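Local coordinates for protein aspartate aminotransferase (Thermotoga maritima, PDB 1O4S) that catalyses the pyridoxal-phosphate-dependent transfer of the amino group of L-aspartate to 2-oxoglutarate, yielding oxaloacetate and L-glutamate, at residues B[51-56]-B[300-305]; B[109-114]-B[133-138]; B[214-219]-B[244-249]. One frame throughout, in Å; residues are numbered along the deposited sequence.

Interaction 1 (B[51-56]-B[300-305])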
loop_
_atom_site.group_PDB
_atom_site.type_symbol
_atom_site.label_atom_id
_atom_site.label_comp_id
_atom_site.label_asym_id
_atom_site.label_seq_id
_atom_site.Cartn_x
_atom_site.Cartn_y
_atom_site.Cartn_z
ATOM N N PRO B 51 13.758 -5.210 14.522
ATOM C CA PRO B 51 14.821 -6.066 15.044
ATOM C C PRO B 51 16.111 -5.934 14.240
ATOM O O PRO B 51 16.114 -5.622 13.038
ATOM C CB PRO B 51 14.209 -7.482 14.996
ATOM C CG PRO B 51 12.743 -7.260 14.870
ATOM C CD PRO B 51 12.589 -5.996 14.077
ATOM N N ASP B 52 17.219 -6.133 14.917
ATOM C CA ASP B 52 18.536 -6.064 14.286
ATOM C C ASP B 52 19.007 -7.458 13.817
ATOM O O ASP B 52 20.156 -7.834 14.002
ATOM C CB ASP B 52 19.540 -5.460 15.280
ATOM C CG ASP B 52 19.638 -6.259 16.584
ATOM O OD1 ASP B 52 18.598 -6.672 17.123
ATOM O OD2 ASP B 52 20.711 -6.494 17.160
ATOM N N PHE B 53 18.096 -8.274 13.333
ATOM C CA PHE B 53 18.431 -9.600 12.884
ATOM C C PHE B 53 18.174 -9.561 11.372
ATOM O O PHE B 53 17.399 -8.745 10.885
ATOM C CB PHE B 53 17.558 -10.659 13.570
ATOM C CG PHE B 53 18.056 -11.085 14.919
ATOM C CD1 PHE B 53 18.495 -12.374 15.143
ATOM C CD2 PHE B 53 18.082 -10.192 15.981
ATOM C CE1 PHE B 53 18.974 -12.767 16.408
ATOM C CE2 PHE B 53 18.554 -10.578 17.229
ATOM C CZ PHE B 53 18.995 -11.862 17.432
ATOM N N PRO B 54 18.834 -10.434 10.626
ATOM C CA PRO B 54 18.564 -10.541 9.188
ATOM C C PRO B 54 17.277 -11.269 9.012
ATOM O O PRO B 54 16.762 -11.863 9.955
ATOM C CB PRO B 54 19.762 -11.370 8.646
ATOM C CG PRO B 54 20.326 -12.128 9.832
ATOM C CD PRO B 54 19.881 -11.383 11.072
ATOM N N THR B 55 16.761 -11.225 7.799
ATOM C CA THR B 55 15.757 -12.176 7.347
ATOM C C THR B 55 16.305 -13.592 7.533
ATOM O O THR B 55 17.436 -13.853 7.151
ATOM C CB THR B 55 15.471 -11.943 5.867
ATOM O OG1 THR B 55 14.895 -10.655 5.695
ATOM C CG2 THR B 55 14.463 -12.946 5.356
ATOM N N PRO B 56 15.547 -14.513 8.116
ATOM C CA PRO B 56 16.054 -15.875 8.280
ATOM C C PRO B 56 16.496 -16.485 6.972
ATOM O O PRO B 56 15.809 -16.346 5.981
ATOM C CB PRO B 56 14.857 -16.617 8.853
ATOM C CG PRO B 56 14.112 -15.578 9.592
ATOM C CD PRO B 56 14.210 -14.375 8.701
ATOM N N GLN B 300 15.097 -15.182 22.459
ATOM C CA GLN B 300 15.917 -15.379 23.666
ATOM C C GLN B 300 16.998 -14.320 23.758
ATOM O O GLN B 300 17.345 -13.867 24.857
ATOM C CB GLN B 300 16.556 -16.773 23.710
ATOM C CG GLN B 300 17.553 -17.020 24.879
ATOM C CD GLN B 300 16.928 -16.967 26.319
ATOM O OE1 GLN B 300 17.666 -16.769 27.307
ATOM N NE2 GLN B 300 15.596 -17.152 26.429
ATOM N N THR B 301 17.551 -13.952 22.606
ATOM C CA THR B 301 18.490 -12.847 22.541
ATOM C C THR B 301 17.848 -11.539 23.066
ATOM O O THR B 301 18.459 -10.822 23.841
ATOM C CB THR B 301 18.974 -12.637 21.101
ATOM O OG1 THR B 301 19.664 -13.810 20.617
ATOM C CG2 THR B 301 19.960 -11.487 21.080
ATOM N N PHE B 302 16.619 -11.241 22.639
ATOM C CA PHE B 302 15.901 -10.071 23.122
ATOM C C PHE B 302 15.538 -10.163 24.613
ATOM O O PHE B 302 15.604 -9.165 25.328
ATOM C CB PHE B 302 14.642 -9.796 22.287
ATOM C CG PHE B 302 14.892 -8.935 21.079
ATOM C CD1 PHE B 302 15.018 -7.569 21.203
ATOM C CD2 PHE B 302 15.028 -9.490 19.826
ATOM C CE1 PHE B 302 15.258 -6.772 20.087
ATOM C CE2 PHE B 302 15.243 -8.694 18.711
ATOM C CZ PHE B 302 15.364 -7.332 18.851
ATOM N N LYS B 303 15.186 -11.355 25.076
ATOM C CA LYS B 303 14.879 -11.573 26.506
ATOM C C LYS B 303 16.078 -11.212 27.376
ATOM O O LYS B 303 15.932 -10.545 28.377
ATOM C CB LYS B 303 14.472 -13.028 26.764
ATOM C CG LYS B 303 14.017 -13.360 28.198
ATOM C CD LYS B 303 13.375 -14.754 28.238
ATOM C CE LYS B 303 12.825 -15.074 29.613
ATOM N NZ LYS B 303 12.487 -16.525 29.832
ATOM N N GLU B 304 17.263 -11.644 26.971
ATOM C CA GLU B 304 18.436 -11.390 27.764
ATOM C C GLU B 304 18.929 -9.941 27.676
ATOM O O GLU B 304 19.511 -9.433 28.645
ATOM C CB GLU B 304 19.514 -12.442 27.489
ATOM C CG GLU B 304 20.571 -12.131 26.471
ATOM C CD GLU B 304 21.674 -13.179 26.509
ATOM O OE1 GLU B 304 21.384 -14.305 27.038
ATOM O OE2 GLU B 304 22.813 -12.886 26.017
ATOM N N ARG B 305 18.662 -9.267 26.561
ATOM C CA ARG B 305 18.889 -7.824 26.463
ATOM C C ARG B 305 17.918 -7.054 27.374
ATOM O O ARG B 305 18.292 -6.070 28.010
ATOM C CB ARG B 305 18.687 -7.332 25.016
ATOM C CG ARG B 305 19.738 -7.817 24.000
ATOM C CD ARG B 305 19.284 -7.671 22.628
ATOM N NE ARG B 305 20.300 -7.974 21.620
ATOM C CZ ARG B 305 20.103 -7.790 20.329
ATOM N NH1 ARG B 305 18.932 -7.321 19.909
ATOM N NH2 ARG B 305 21.065 -8.056 19.450
#

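Interaction 2 (B[109-114]-B[133-138]). With PLP (pyridoxal-5'-phosphate), chain M; SO4 (sulfate ion), chain K.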
loop_
_atom_site.group_PDB
_atom_site.type_symbol
_atom_site.label_atom_id
_atom_site.label_comp_id
_atom_site.label_asym_id
_atom_site.label_seq_id
_atom_site.Cartn_x
_atom_site.Cartn_y
_atom_site.Cartn_z
ATOM N N GLY B 109 2.636 -5.067 5.316
ATOM C CA GLY B 109 2.806 -4.969 6.753
ATOM C C GLY B 109 1.487 -5.007 7.506
ATOM O O GLY B 109 0.375 -4.920 6.928
ATOM N N ALA B 110 1.602 -5.168 8.815
ATOM C CA ALA B 110 0.507 -4.875 9.730
ATOM C C ALA B 110 -0.004 -3.426 9.585
ATOM O O ALA B 110 -1.148 -3.139 9.878
ATOM C CB ALA B 110 0.956 -5.132 11.199
ATOM N N LYS B 111 0.849 -2.508 9.151
ATOM C CA LYS B 111 0.424 -1.132 9.004
ATOM C C LYS B 111 -0.761 -0.980 8.026
ATOM O O LYS B 111 -1.718 -0.282 8.331
ATOM C CB LYS B 111 1.578 -0.238 8.619
ATOM C CG LYS B 111 1.234 1.221 8.752
ATOM C CD LYS B 111 2.381 2.146 8.341
ATOM C CE LYS B 111 3.072 2.714 9.533
ATOM N NZ LYS B 111 3.897 3.941 9.242
ATOM N N GLN B 112 -0.697 -1.621 6.865
ATOM C CA GLN B 112 -1.796 -1.576 5.937
ATOM C C GLN B 112 -2.969 -2.420 6.431
ATOM O O GLN B 112 -4.103 -2.079 6.141
ATOM C CB GLN B 112 -1.350 -1.988 4.514
ATOM C CG GLN B 112 -2.441 -1.702 3.444
ATOM C CD GLN B 112 -2.142 -2.247 2.042
ATOM O OE1 GLN B 112 -1.340 -3.174 1.859
ATOM N NE2 GLN B 112 -2.800 -1.661 1.047
ATOM N N ALA B 113 -2.744 -3.478 7.210
ATOM C CA ALA B 113 -3.870 -4.192 7.790
ATOM C C ALA B 113 -4.654 -3.255 8.683
ATOM O O ALA B 113 -5.894 -3.242 8.630
ATOM C CB ALA B 113 -3.445 -5.389 8.539
ATOM N N LEU B 114 -3.949 -2.447 9.478
ATOM C CA LEU B 114 -4.587 -1.470 10.348
ATOM C C LEU B 114 -5.362 -0.430 9.516
ATOM O O LEU B 114 -6.514 -0.173 9.758
ATOM C CB LEU B 114 -3.539 -0.795 11.248
ATOM C CG LEU B 114 -2.915 -1.674 12.369
ATOM C CD1 LEU B 114 -1.429 -1.339 12.753
ATOM C CD2 LEU B 114 -3.822 -1.638 13.657
ATOM N N PRO B 133 0.280 5.566 26.618
ATOM C CA PRO B 133 1.171 5.860 25.461
ATOM C C PRO B 133 0.816 5.097 24.184
ATOM O O PRO B 133 0.530 3.911 24.244
ATOM C CB PRO B 133 2.572 5.463 25.968
ATOM C CG PRO B 133 2.480 5.608 27.470
ATOM C CD PRO B 133 1.047 5.238 27.831
ATOM N N VAL B 134 0.818 5.776 23.043
ATOM C CA VAL B 134 0.256 5.188 21.821
ATOM C C VAL B 134 1.222 5.272 20.645
ATOM O O VAL B 134 1.846 6.288 20.435
ATOM C CB VAL B 134 -1.103 5.838 21.461
ATOM C CG1 VAL B 134 -0.925 7.279 21.012
ATOM C CG2 VAL B 134 -1.868 5.026 20.392
ATOM N N TRP B 135 1.336 4.181 19.884
ATOM C CA TRP B 135 2.170 4.157 18.679
ATOM C C TRP B 135 1.781 5.279 17.685
ATOM O O TRP B 135 0.611 5.638 17.529
ATOM C CB TRP B 135 2.085 2.783 17.997
ATOM C CG TRP B 135 2.986 2.629 16.823
ATOM C CD1 TRP B 135 4.335 2.913 16.764
ATOM C CD2 TRP B 135 2.631 2.123 15.532
ATOM N NE1 TRP B 135 4.818 2.621 15.510
ATOM C CE2 TRP B 135 3.800 2.125 14.737
ATOM C CE3 TRP B 135 1.441 1.662 14.959
ATOM C CZ2 TRP B 135 3.811 1.684 13.399
ATOM C CZ3 TRP B 135 1.459 1.214 13.589
ATOM C CH2 TRP B 135 2.632 1.226 12.852
ATOM N N VAL B 136 2.789 5.802 17.007
ATOM C CA VAL B 136 2.648 7.021 16.222
ATOM C C VAL B 136 1.739 6.983 15.000
ATOM O O VAL B 136 1.377 8.043 14.500
ATOM C CB VAL B 136 4.025 7.566 15.791
ATOM C CG1 VAL B 136 4.827 7.966 17.003
ATOM C CG2 VAL B 136 4.801 6.535 14.954
ATOM N N SER B 137 1.348 5.809 14.519
ATOM C CA SER B 137 0.680 5.744 13.213
ATOM C C SER B 137 -0.824 5.569 13.284
ATOM O O SER B 137 -1.544 5.845 12.325
ATOM C CB SER B 137 1.295 4.616 12.352
ATOM O OG SER B 137 2.281 5.146 11.460
ATOM N N TYR B 138 -1.315 5.119 14.429
ATOM C CA TYR B 138 -2.722 4.803 14.566
ATOM C C TYR B 138 -3.631 6.016 14.293
ATOM O O TYR B 138 -4.650 5.915 13.575
ATOM C CB TYR B 138 -3.004 4.282 15.980
ATOM C CG TYR B 138 -2.398 2.949 16.366
ATOM C CD1 TYR B 138 -2.334 1.881 15.465
ATOM C CD2 TYR B 138 -1.932 2.740 17.665
ATOM C CE1 TYR B 138 -1.822 0.662 15.858
ATOM C CE2 TYR B 138 -1.413 1.538 18.060
ATOM C CZ TYR B 138 -1.373 0.488 17.169
ATOM O OH TYR B 138 -0.863 -0.722 17.588
HETATM N N1 PLP M . 2.116 -1.873 15.298
HETATM C C2 PLP M . 3.166 -1.484 16.107
HETATM C C2A PLP M . 2.781 -0.916 17.442
HETATM C C3 PLP M . 4.497 -1.587 15.672
HETATM O O3 PLP M . 5.415 -1.245 16.408
HETATM C C4 PLP M . 4.783 -2.148 14.417
HETATM C C4A PLP M . 6.248 -2.288 13.949
HETATM C C5 PLP M . 3.673 -2.553 13.635
HETATM C C6 PLP M . 2.365 -2.399 14.091
HETATM C C5A PLP M . 3.740 -3.179 12.259
HETATM O O4P PLP M . 4.606 -2.748 11.224
HETATM P P PLP M . 4.692 -3.507 9.817
HETATM O O1P PLP M . 6.147 -3.405 9.541
HETATM O O2P PLP M . 4.180 -4.881 9.949
HETATM O O3P PLP M . 3.881 -2.586 8.993
HETATM S S SO4 K . 8.377 3.135 15.739
HETATM O O1 SO4 K . 8.013 2.113 16.731
HETATM O O2 SO4 K . 7.503 4.288 15.983
HETATM O O3 SO4 K . 9.804 3.531 15.751
HETATM O O4 SO4 K . 8.146 2.549 14.429
#

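Interaction 3 (B[214-219]-B[244-249]). With PLP (pyridoxal-5'-phosphate), chain M.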
loop_
_atom_site.group_PDB
_atom_site.type_symbol
_atom_site.label_atom_id
_atom_site.label_comp_id
_atom_site.label_asym_id
_atom_site.label_seq_id
_atom_site.Cartn_x
_atom_site.Cartn_y
_atom_site.Cartn_z
ATOM N N GLU B 214 -1.308 -7.323 17.426
ATOM C CA GLU B 214 -0.508 -8.275 18.176
ATOM C C GLU B 214 0.826 -8.623 17.495
ATOM O O GLU B 214 1.325 -9.732 17.598
ATOM C CB GLU B 214 -1.390 -9.510 18.478
ATOM C CG GLU B 214 -2.419 -9.217 19.590
ATOM C CD GLU B 214 -3.339 -10.379 19.987
ATOM O OE1 GLU B 214 -2.910 -11.578 20.020
ATOM O OE2 GLU B 214 -4.525 -10.080 20.314
ATOM N N VAL B 215 1.413 -7.656 16.810
ATOM C CA VAL B 215 2.609 -7.910 16.008
ATOM C C VAL B 215 3.834 -8.328 16.826
ATOM O O VAL B 215 4.769 -8.921 16.276
ATOM C CB VAL B 215 3.058 -6.722 15.144
ATOM C CG1 VAL B 215 2.212 -6.615 13.958
ATOM C CG2 VAL B 215 3.115 -5.417 15.938
ATOM N N TYR B 216 3.817 -8.015 18.131
ATOM C CA TYR B 216 4.936 -8.318 19.026
ATOM C C TYR B 216 4.658 -9.549 19.845
ATOM O O TYR B 216 5.384 -9.829 20.769
ATOM C CB TYR B 216 5.221 -7.131 19.947
ATOM C CG TYR B 216 5.746 -5.913 19.233
ATOM C CD1 TYR B 216 7.065 -5.850 18.824
ATOM C CD2 TYR B 216 4.947 -4.813 19.002
ATOM C CE1 TYR B 216 7.565 -4.742 18.203
ATOM C CE2 TYR B 216 5.446 -3.683 18.359
ATOM C CZ TYR B 216 6.755 -3.666 17.958
ATOM O OH TYR B 216 7.283 -2.583 17.319
ATOM N N ASP B 217 3.631 -10.310 19.489
ATOM C CA ASP B 217 3.201 -11.434 20.328
ATOM C C ASP B 217 4.224 -12.573 20.537
ATOM O O ASP B 217 4.076 -13.367 21.483
ATOM C CB ASP B 217 1.861 -12.020 19.860
ATOM C CG ASP B 217 1.956 -12.804 18.545
ATOM O OD1 ASP B 217 1.013 -13.584 18.256
ATOM O OD2 ASP B 217 2.862 -12.672 17.706
ATOM N N SER B 218 5.215 -12.668 19.641
ATOM C CA SER B 218 6.293 -13.650 19.729
ATOM C C SER B 218 7.367 -13.159 20.641
ATOM O O SER B 218 8.105 -13.947 21.202
ATOM C CB SER B 218 6.958 -13.839 18.335
ATOM O OG SER B 218 6.374 -14.961 17.737
ATOM N N LEU B 219 7.528 -11.845 20.694
ATOM C CA LEU B 219 8.585 -11.253 21.498
ATOM C C LEU B 219 8.064 -11.006 22.908
ATOM O O LEU B 219 7.852 -9.867 23.324
ATOM C CB LEU B 219 9.107 -9.976 20.839
ATOM C CG LEU B 219 9.960 -10.218 19.598
ATOM C CD1 LEU B 219 9.962 -9.066 18.653
ATOM C CD2 LEU B 219 11.374 -10.519 20.045
ATOM N N PHE B 244 4.866 -10.432 9.864
ATOM C CA PHE B 244 6.174 -11.088 9.930
ATOM C C PHE B 244 7.287 -10.154 10.309
ATOM O O PHE B 244 8.432 -10.577 10.525
ATOM C CB PHE B 244 6.469 -11.757 8.577
ATOM C CG PHE B 244 5.520 -12.840 8.268
ATOM C CD1 PHE B 244 4.270 -12.536 7.720
ATOM C CD2 PHE B 244 5.812 -14.160 8.616
ATOM C CE1 PHE B 244 3.351 -13.533 7.459
ATOM C CE2 PHE B 244 4.891 -15.177 8.373
ATOM C CZ PHE B 244 3.657 -14.866 7.798
ATOM N N SER B 245 6.954 -8.878 10.396
ATOM C CA SER B 245 7.965 -7.838 10.534
ATOM C C SER B 245 8.798 -8.031 11.793
ATOM O O SER B 245 10.005 -7.981 11.744
ATOM C CB SER B 245 7.312 -6.466 10.572
ATOM O OG SER B 245 7.026 -5.994 9.271
ATOM N N LYS B 246 8.137 -8.225 12.920
ATOM C CA LYS B 246 8.837 -8.279 14.199
ATOM C C LYS B 246 9.229 -9.686 14.547
ATOM O O LYS B 246 10.364 -9.937 14.934
ATOM C CB LYS B 246 7.985 -7.604 15.320
ATOM C CG LYS B 246 7.441 -6.161 14.943
ATOM C CD LYS B 246 8.546 -5.204 14.517
ATOM C CE LYS B 246 8.074 -3.830 13.943
ATOM N NZ LYS B 246 6.719 -3.488 14.356
ATOM N N SER B 247 8.292 -10.621 14.380
ATOM C CA SER B 247 8.512 -12.005 14.731
ATOM C C SER B 247 9.657 -12.637 13.955
ATOM O O SER B 247 10.310 -13.518 14.487
ATOM C CB SER B 247 7.217 -12.824 14.553
ATOM O OG SER B 247 6.837 -12.882 13.183
ATOM N N HIS B 248 9.903 -12.198 12.712
ATOM C CA HIS B 248 10.923 -12.812 11.856
ATOM C C HIS B 248 11.908 -11.822 11.310
ATOM O O HIS B 248 12.660 -12.134 10.382
ATOM C CB HIS B 248 10.259 -13.516 10.689
ATOM C CG HIS B 248 9.507 -14.733 11.094
ATOM N ND1 HIS B 248 8.163 -14.708 11.397
ATOM C CD2 HIS B 248 9.916 -16.004 11.297
ATOM C CE1 HIS B 248 7.762 -15.926 11.716
ATOM N NE2 HIS B 248 8.810 -16.729 11.673
ATOM N N SER B 249 11.894 -10.625 11.868
ATOM C CA SER B 249 12.783 -9.580 11.434
ATOM C C SER B 249 12.717 -9.395 9.911
ATOM O O SER B 249 13.746 -9.430 9.218
ATOM C CB SER B 249 14.206 -9.866 11.880
ATOM O OG SER B 249 14.940 -8.674 11.960
HETATM N N1 PLP M . 2.116 -1.873 15.298
HETATM C C2 PLP M . 3.166 -1.484 16.107
HETATM C C2A PLP M . 2.781 -0.916 17.442
HETATM C C3 PLP M . 4.497 -1.587 15.672
HETATM O O3 PLP M . 5.415 -1.245 16.408
HETATM C C4 PLP M . 4.783 -2.148 14.417
HETATM C C4A PLP M . 6.248 -2.288 13.949
HETATM C C5 PLP M . 3.673 -2.553 13.635
HETATM C C6 PLP M . 2.365 -2.399 14.091
HETATM C C5A PLP M . 3.740 -3.179 12.259
HETATM O O4P PLP M . 4.606 -2.748 11.224
HETATM P P PLP M . 4.692 -3.507 9.817
HETATM O O1P PLP M . 6.147 -3.405 9.541
HETATM O O2P PLP M . 4.180 -4.881 9.949
HETATM O O3P PLP M . 3.881 -2.586 8.993
HETATM O O HOH W 1 5.415 -9.640 13.775
#

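Interaction 1 (B[51-56]-B[300-305])
Phe53 meets Thr301 with the tip of its ring, CZ lying 3.8 Å from Thr301 CB and the threonine methyl CG2 in plane at the ring edge. The contact joins the irregular loop ahead of helix 57-68 to the long helix 296-315 of a class I aminotransferase, a fold type I pyridoxal-phosphate enzyme. It illustrates how an ion pair can be set among aromatic and methyl groups. Thr301 OG1 is hydrogen-bonded to Tyr297 O, and CB, CG2 and OG1 all lie against the ring's CZ.

At the centre, Asp52 and Arg305 meet tip to tip. The arginine chain is extended from CG to NE, and its end grips the carboxylate with two nitrogens, one on each oxygen. Both oxygens use their syn lone pairs, but the two arms differ in quality. Arg305 NH1 donates to Asp52 OD1 over 2.9 Å, nearly straight at 172° and in the guanidinium plane; Arg305 NH2 reaches Asp52 OD2 over 2.8 Å in a more bent bond of 141°. The two planes are 36° apart, a twist consistent with the unequal arms. Asp52 takes up the crowded first torsion, CG between backbone N and carbonyl carbon, to present its carboxylate.

Apolar groups flank the pair. Thr301 CG2 lies 3.4 Å above the guanidinium plane of Arg305, near its rim, while NH1 hangs over one face of the Phe302 ring. The far end of that ring is met by Pro51, whose CB is 4.0 Å from Phe302 CZ, and by Phe53, whose CE2 lies 4.1 Å from Phe302 CE2. Phe327 meets the same phenylalanine ring. On the loop side the second subunit joins in: Lys73 of that subunit donates from NZ to Pro51 O.

Interaction 2 (B[109-114]-B[133-138])
Trp135 lies over the cofactor, one face of its indole covering the pyridine ring so that PLP C2 sits 3.6 Å above the centre of the indole plane. At the cofactor's phosphate, the first turn of helix 109-121 supplies two backbone donors, Ala110 N to PLP O2P at 2.8 Å and Lys111 N to PLP O3P at 3.0 Å. Gly109 has a positive phi, and a CB there would collide with PLP O3P.

A second shell fixes these groups. Trp135 CG is anti to its backbone N (chi1 -175°), which swings the indole out over the ring, and its other face is backed by Ser137 CB. Leu114 CD1 touches both aromatics, 3.9 Å from Trp135 CZ3 and 3.7 Å from Tyr138 CE1, lying in plane at the tyrosine edge. Lys111 crosses the indole at about a right angle, its CE 3.7 Å from Trp135 CH2. A bend at its third torsion (-103°) brings NZ to within 3.0 Å of Ser137 OG, to which it donates a hydrogen bond; Ser273 O of the second subunit takes another.

Farther out, Tyr138 OH is hydrogen-bonded to Asp213, while Trp135 NE1 makes only weak bonds to a sulfate that Asn185 and Arg365 also hold. Since Trp135, Asn185 and Arg365 are all assigned to L-aspartate binding by similarity, the sulfate probably marks where a substrate carboxylate would lie. The cofactor is thus gripped by unlike means: N-H donors, with a likely favourable helix-end field, for the anionic phosphate, and a flat indole for the pyridine.

Interaction 3 (B[214-219]-B[244-249])
Glu214 opens the first of two overlapping type I turns, 214-217 and 216-219, that carry the first segment past the cofactor lysine. Val215 comes next and presses CG2 against the pyridine, 3.6 Å from PLP C6, on the face opposite Trp135. Its carbonyl turns the other way: Val215 O accepts from a water at 2.7 Å, and Ser247 N donates to the same water, so a bridge spans the segments.

Tyr216 follows, crossing Lys246 obliquely, with CE1 3.6 Å from Lys246 CG. Its OH shares a very short hydrogen bond of 2.5 Å with PLP O3, either oxygen being a possible donor, and is also hydrogen-bonded to Tyr328 OH. A phenylalanine in place of Tyr216 would lose the hydroxyl with its bonds to PLP O3 and Tyr328, and would probably leave the cofactor's O3 less firmly held. Lys246 NZ lies 3.1 Å from Tyr216 OH, but at too poor an angle for a hydrogen bond. The lysine chain bends at chi2 and chi4 to bring NZ to PLP C4A, to which it is covalently joined over 1.4 Å, consistent with the internal aldimine of these enzymes. Alongside, Ser245 OG ties down the phosphate at PLP O1P.

Asp217 turns off to a salt bridge with Arg94. Ser218 and Ser247 then touch CB to CB at 3.9 Å, the Ser247 hydroxyl being engaged with His248 ND1. Leu219 closes the segment, its CD1 3.8 Å from Lys246 O.

Both segments leave the carboxyl ends of adjacent parallel strands, 209-213 and 238-243, in the seven-stranded sheet. Phe244 packs on helix 281-290, whereas Leu219 and Ser249 rest on helix 296-315.

Overall arrangement
Interactions 2 and 3 are buried and share the cofactor: one supplies the indole face and backbone grip on the phosphate, the other the covalent lysine and the valine on the pyridine's opposite face. They touch through Ala110 CB and Val215 CG1. Interaction 1 is only partly buried, about 17 Å from the chain centre to its own, and relies on a charged pair set among hydrophobic groups instead of ligand chemistry. It nevertheless adjoins interaction 3, where Ser249 OG probably hydrogen-bonds Phe53 O and Pro51 packs on the lysine loop; helix 296-315 serves both. Interactions 1 and 2 do not meet, their centres being 22 Å apart, yet all three touch the second subunit.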